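Local coordinates for type 3 secretion system regulator YopR (Yersinia pestis, PDB 1Z21), which may regulate assembly of the type III secretion injectisome by controlling secretion or polymerisation of the needle subunit YscF, and is involved in pathogenesis, at residues A26-L31 and W73-L78; A32-E37 and Q64-F69. All coordinates share one frame; numbering follows the deposited sequence.

How the contacts relate
Helix 6-19 opens the modelled chain, and helix 25-43 follows it. This second helix supplies one side of both contacts: 26-31 to contact 1, then 32-37 to contact 2. The chain runs on through helix 52-66, whose C-terminal part, at Phe66, closes the inner loop at contact 2. Helix 71-82 closes the outer loop at contact 1, so contact 2 is nested within contact 1. The centres lie about 9 Å apart. A salt bridge from Glu29 OE1 to Arg36 NH2 (2.9 Å) joins the two along helix 25-43. A probable hydrogen bond from Trp73 NE1 to Asp67 O (2.9 Å) joins their other halves. Together they tie helix 25-43 to the two helices that follow it.

Contact 1: residues A26-L31 and W73-L78; sequences AVLEVL and WEAILL
Leu28 meets Ala75 and Ile76 with the two methyls at the end of its side chain. CD1 lies against Ala75 CB at 4.0 Å. It also approaches Ile76 CD1, more loosely, at 4.4 Å. The other branch, CD2, packs on the backbone carbonyl, 3.8 Å from Ala75 O. Leu31 is touched nearer its root: Ile76 CD1 comes to 3.9 Å from Leu31 CB. Ile76 CD1 is also 3.9 Å from Leu31 C. No hydrogen bond crosses between the segments, and the contact is apolar and largely buried.

The two segments belong to helices 25-43 and 71-82 of the five-helix YopR core domain. Their axes cross almost at right angles (-91°) and approach to 9.5 Å. Such a steep crossing confines the contact to a small patch, with Leu28 and Ile76 nearest each other in the backbone.

Leu28 CB already points toward helix 71-82, and with CG turned opposite the backbone N (chi1 -171°) the two methyls reach that helix. The CB of Ile76 does not point straight across; its CG1 branch carries CD1 over to Leu31. Helix 6-19 backs the patch, with Trp14 against both Leu31 and Ile76. Arg10 of that helix touches Ile76 and gives a hydrogen bond from NH2 to Leu31 O. Beside the apolar patch, Glu29 OE1 accepts a hydrogen bond from Gln79 NE2.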
# COMPACT_ATOMS: atom_id res chain seq x y z
N ALA A 26 -9.74 6.72 -8.44
CA ALA A 26 -9.62 5.74 -9.50
C ALA A 26 -8.16 5.63 -9.91
O ALA A 26 -7.65 4.54 -10.14
CB ALA A 26 -10.50 6.11 -10.68
N VAL A 27 -7.46 6.77 -9.94
CA VAL A 27 -6.05 6.78 -10.27
C VAL A 27 -5.27 6.10 -9.15
O VAL A 27 -4.38 5.30 -9.39
CB VAL A 27 -5.54 8.22 -10.49
CG1 VAL A 27 -4.04 8.22 -10.70
CG2 VAL A 27 -6.25 8.85 -11.70
N LEU A 28 -5.62 6.43 -7.91
CA LEU A 28 -4.96 5.82 -6.77
C LEU A 28 -5.21 4.30 -6.71
O LEU A 28 -4.33 3.54 -6.32
CB LEU A 28 -5.41 6.50 -5.48
CG LEU A 28 -4.65 6.12 -4.21
CD1 LEU A 28 -3.17 6.41 -4.32
CD2 LEU A 28 -5.26 6.86 -3.04
N GLU A 29 -6.39 3.86 -7.14
CA GLU A 29 -6.68 2.43 -7.20
C GLU A 29 -5.79 1.71 -8.22
O GLU A 29 -5.27 0.62 -7.97
CB GLU A 29 -8.17 2.20 -7.50
CG GLU A 29 -8.57 0.77 -7.80
CD GLU A 29 -8.32 -0.18 -6.65
OE1 GLU A 29 -8.17 0.29 -5.49
OE2 GLU A 29 -8.28 -1.39 -6.90
N VAL A 30 -5.59 2.32 -9.38
CA VAL A 30 -4.60 1.77 -10.32
C VAL A 30 -3.21 1.65 -9.66
O VAL A 30 -2.55 0.60 -9.74
CB VAL A 30 -4.51 2.62 -11.63
CG1 VAL A 30 -3.49 2.00 -12.57
CG2 VAL A 30 -5.86 2.70 -12.31
N LEU A 31 -2.77 2.71 -8.99
CA LEU A 31 -1.49 2.70 -8.27
C LEU A 31 -1.43 1.58 -7.23
O LEU A 31 -0.40 0.91 -7.09
CB LEU A 31 -1.25 4.04 -7.60
CG LEU A 31 -0.66 5.14 -8.51
CD1 LEU A 31 -0.86 6.55 -7.93
CD2 LEU A 31 0.79 4.89 -8.75
N TRP A 73 3.36 6.08 0.68
CA TRP A 73 3.03 4.87 1.44
C TRP A 73 1.67 4.98 2.12
O TRP A 73 0.90 4.03 2.11
CB TRP A 73 4.12 4.59 2.48
CG TRP A 73 5.38 3.98 1.93
CD1 TRP A 73 5.78 3.95 0.63
CD2 TRP A 73 6.41 3.33 2.68
NE1 TRP A 73 6.99 3.31 0.52
CE2 TRP A 73 7.39 2.91 1.76
CE3 TRP A 73 6.58 3.03 4.03
CZ2 TRP A 73 8.55 2.23 2.16
CZ3 TRP A 73 7.73 2.35 4.42
CH2 TRP A 73 8.69 1.96 3.49
N GLU A 74 1.37 6.13 2.71
CA GLU A 74 0.12 6.35 3.43
C GLU A 74 -1.07 6.25 2.49
O GLU A 74 -2.04 5.58 2.79
CB GLU A 74 0.13 7.71 4.12
CG GLU A 74 1.10 7.77 5.30
CD GLU A 74 1.39 9.18 5.76
OE1 GLU A 74 0.97 10.15 5.09
OE2 GLU A 74 2.04 9.32 6.81
N ALA A 75 -0.98 6.90 1.33
CA ALA A 75 -2.06 6.83 0.34
C ALA A 75 -2.26 5.42 -0.19
O ALA A 75 -3.39 4.95 -0.31
CB ALA A 75 -1.76 7.78 -0.81
N ILE A 76 -1.16 4.75 -0.53
CA ILE A 76 -1.21 3.38 -1.01
C ILE A 76 -1.85 2.46 0.03
O ILE A 76 -2.74 1.70 -0.30
CB ILE A 76 0.19 2.89 -1.44
CG1 ILE A 76 0.65 3.63 -2.72
CG2 ILE A 76 0.21 1.37 -1.63
CD1 ILE A 76 -0.08 3.23 -4.01
N LEU A 77 -1.40 2.54 1.27
CA LEU A 77 -1.89 1.67 2.34
C LEU A 77 -3.41 1.81 2.53
O LEU A 77 -4.12 0.82 2.59
CB LEU A 77 -1.15 1.94 3.67
CG LEU A 77 0.27 1.36 3.76
CD1 LEU A 77 0.99 1.92 4.99
CD2 LEU A 77 0.22 -0.15 3.79
N LEU A 78 -3.87 3.05 2.57
CA LEU A 78 -5.29 3.35 2.72
C LEU A 78 -6.07 2.81 1.52
O LEU A 78 -7.12 2.19 1.68
CB LEU A 78 -5.52 4.85 2.91
CG LEU A 78 -5.05 5.33 4.29
CD1 LEU A 78 -4.95 6.83 4.39
CD2 LEU A 78 -5.96 4.81 5.37

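Contact 2: residues A32-E37 and Q64-F69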
# COMPACT_ATOMS: atom_id res chain seq x y z
N ALA A 32 -2.53 1.37 -6.54
CA ALA A 32 -2.57 0.43 -5.41
C ALA A 32 -2.69 -1.01 -5.86
O ALA A 32 -2.41 -1.91 -5.09
CB ALA A 32 -3.72 0.77 -4.49
N THR A 33 -3.09 -1.22 -7.11
CA THR A 33 -3.42 -2.55 -7.59
C THR A 33 -2.26 -3.54 -7.44
O THR A 33 -2.45 -4.54 -6.75
CB THR A 33 -3.95 -2.50 -9.05
OG1 THR A 33 -5.26 -1.93 -9.04
CG2 THR A 33 -4.14 -3.90 -9.62
N PRO A 34 -1.09 -3.30 -8.04
CA PRO A 34 0.02 -4.25 -7.90
C PRO A 34 0.50 -4.39 -6.46
O PRO A 34 1.02 -5.45 -6.10
CB PRO A 34 1.12 -3.65 -8.79
CG PRO A 34 0.79 -2.21 -8.88
CD PRO A 34 -0.70 -2.15 -8.86
N VAL A 35 0.33 -3.35 -5.64
CA VAL A 35 0.80 -3.40 -4.26
C VAL A 35 -0.09 -4.32 -3.45
O VAL A 35 0.41 -5.15 -2.69
CB VAL A 35 0.84 -2.01 -3.62
CG1 VAL A 35 1.49 -2.08 -2.25
CG2 VAL A 35 1.61 -1.04 -4.53
N ARG A 36 -1.40 -4.17 -3.62
CA ARG A 36 -2.38 -5.06 -3.01
C ARG A 36 -2.11 -6.50 -3.42
O ARG A 36 -2.07 -7.39 -2.58
CB ARG A 36 -3.80 -4.65 -3.38
CG ARG A 36 -4.87 -5.46 -2.66
CD ARG A 36 -6.28 -5.15 -3.09
NE ARG A 36 -6.64 -3.74 -2.89
CZ ARG A 36 -6.89 -2.87 -3.86
NH1 ARG A 36 -6.82 -3.22 -5.14
NH2 ARG A 36 -7.21 -1.63 -3.54
N GLU A 37 -1.92 -6.74 -4.72
CA GLU A 37 -1.62 -8.10 -5.21
C GLU A 37 -0.39 -8.69 -4.51
O GLU A 37 -0.40 -9.85 -4.09
CB GLU A 37 -1.45 -8.11 -6.73
CG GLU A 37 -2.77 -7.87 -7.45
CD GLU A 37 -2.65 -7.62 -8.94
OE1 GLU A 37 -1.55 -7.29 -9.45
OE2 GLU A 37 -3.70 -7.75 -9.62
N GLN A 64 8.28 -0.66 -0.54
CA GLN A 64 9.51 -0.13 -1.14
C GLN A 64 9.76 -0.63 -2.56
O GLN A 64 10.46 0.03 -3.33
CB GLN A 64 10.73 -0.49 -0.27
CG GLN A 64 12.07 0.13 -0.72
CD GLN A 64 12.01 1.65 -0.81
OE1 GLN A 64 12.35 2.24 -1.85
NE2 GLN A 64 11.58 2.28 0.26
N GLN A 65 9.21 -1.79 -2.91
CA GLN A 65 9.31 -2.32 -4.27
C GLN A 65 8.69 -1.37 -5.30
O GLN A 65 9.09 -1.37 -6.47
CB GLN A 65 8.63 -3.69 -4.40
CG GLN A 65 9.37 -4.89 -3.78
CD GLN A 65 8.50 -6.15 -3.71
OE1 GLN A 65 7.57 -6.33 -4.50
NE2 GLN A 65 8.79 -7.02 -2.75
N PHE A 66 7.71 -0.60 -4.85
CA PHE A 66 6.89 0.24 -5.73
C PHE A 66 7.14 1.74 -5.57
O PHE A 66 7.18 2.46 -6.56
CB PHE A 66 5.42 -0.06 -5.48
CG PHE A 66 5.03 -1.45 -5.87
CD1 PHE A 66 4.76 -1.74 -7.21
CD2 PHE A 66 4.97 -2.46 -4.94
CE1 PHE A 66 4.43 -3.02 -7.60
CE2 PHE A 66 4.62 -3.76 -5.33
CZ PHE A 66 4.36 -4.03 -6.66
N ASP A 67 7.28 2.20 -4.34
CA ASP A 67 7.35 3.63 -4.04
C ASP A 67 8.36 3.90 -2.95
O ASP A 67 8.47 3.14 -2.00
CB ASP A 67 5.99 4.14 -3.55
CG ASP A 67 4.88 3.89 -4.53
OD1 ASP A 67 5.01 4.36 -5.68
OD2 ASP A 67 3.85 3.24 -4.24
N SER A 68 9.04 5.03 -3.07
CA SER A 68 9.95 5.52 -2.04
C SER A 68 9.20 5.92 -0.78
O SER A 68 8.03 6.31 -0.83
CB SER A 68 10.70 6.73 -2.57
OG SER A 68 11.47 6.35 -3.69
N PHE A 69 9.88 5.81 0.35
CA PHE A 69 9.29 6.12 1.63
C PHE A 69 8.75 7.54 1.63
O PHE A 69 9.39 8.46 1.09
CB PHE A 69 10.31 5.95 2.75
CG PHE A 69 9.81 6.39 4.09
CD1 PHE A 69 9.21 5.48 4.94
CD2 PHE A 69 9.94 7.71 4.50
CE1 PHE A 69 8.76 5.87 6.18
CE2 PHE A 69 9.47 8.11 5.75
CZ PHE A 69 8.87 7.18 6.58
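Phe66 sends its ring against Pro34 and Val35, and Val35 makes a CH-pi contact with it. Val35 CG2 stands over one face of the ring, 3.9 Å from its centroid. It is offset toward the rim, 24° from the ring normal, on the side of CG and CD2. Val35 CG1 is anti to the backbone N (chi1 -173°), which leaves CG2 beside that nitrogen and facing the ring.

Plain apolar packing adds the proline. Pro34 CB reaches Phe66 CE1 at 3.6 Å, an oblique approach. Pro34 CG is a little farther from the same atom, Phe66 CE1, at 3.9 Å. The far end of the ring also rests on the helix backbone, with Phe66 CZ 3.7 Å from Pro34 O.

Polar interactions lie around this packing; no hydrogen bond links the two segments. Asp67 turns its carboxylate to helix 6-19, where OD2 makes a salt bridge to Arg10 NH2 and OD1 accepts from Trp14 NE1. Arg10 also packs on Val35 and Phe66. Arg36 directs its guanidinium group elsewhere, with NE bonded to Val80 O and NH2 to Gln79 O.

Pro34 lies at a kink in helix 25-43, where the nitrogens of Pro34 and Val35 lack the usual bond to the preceding turn. Phe66, in the weakly bonded C-terminal part of helix 52-66, rests beside the kink. This is aromatic-aliphatic packing between two helices of the all-helical YopR core domain.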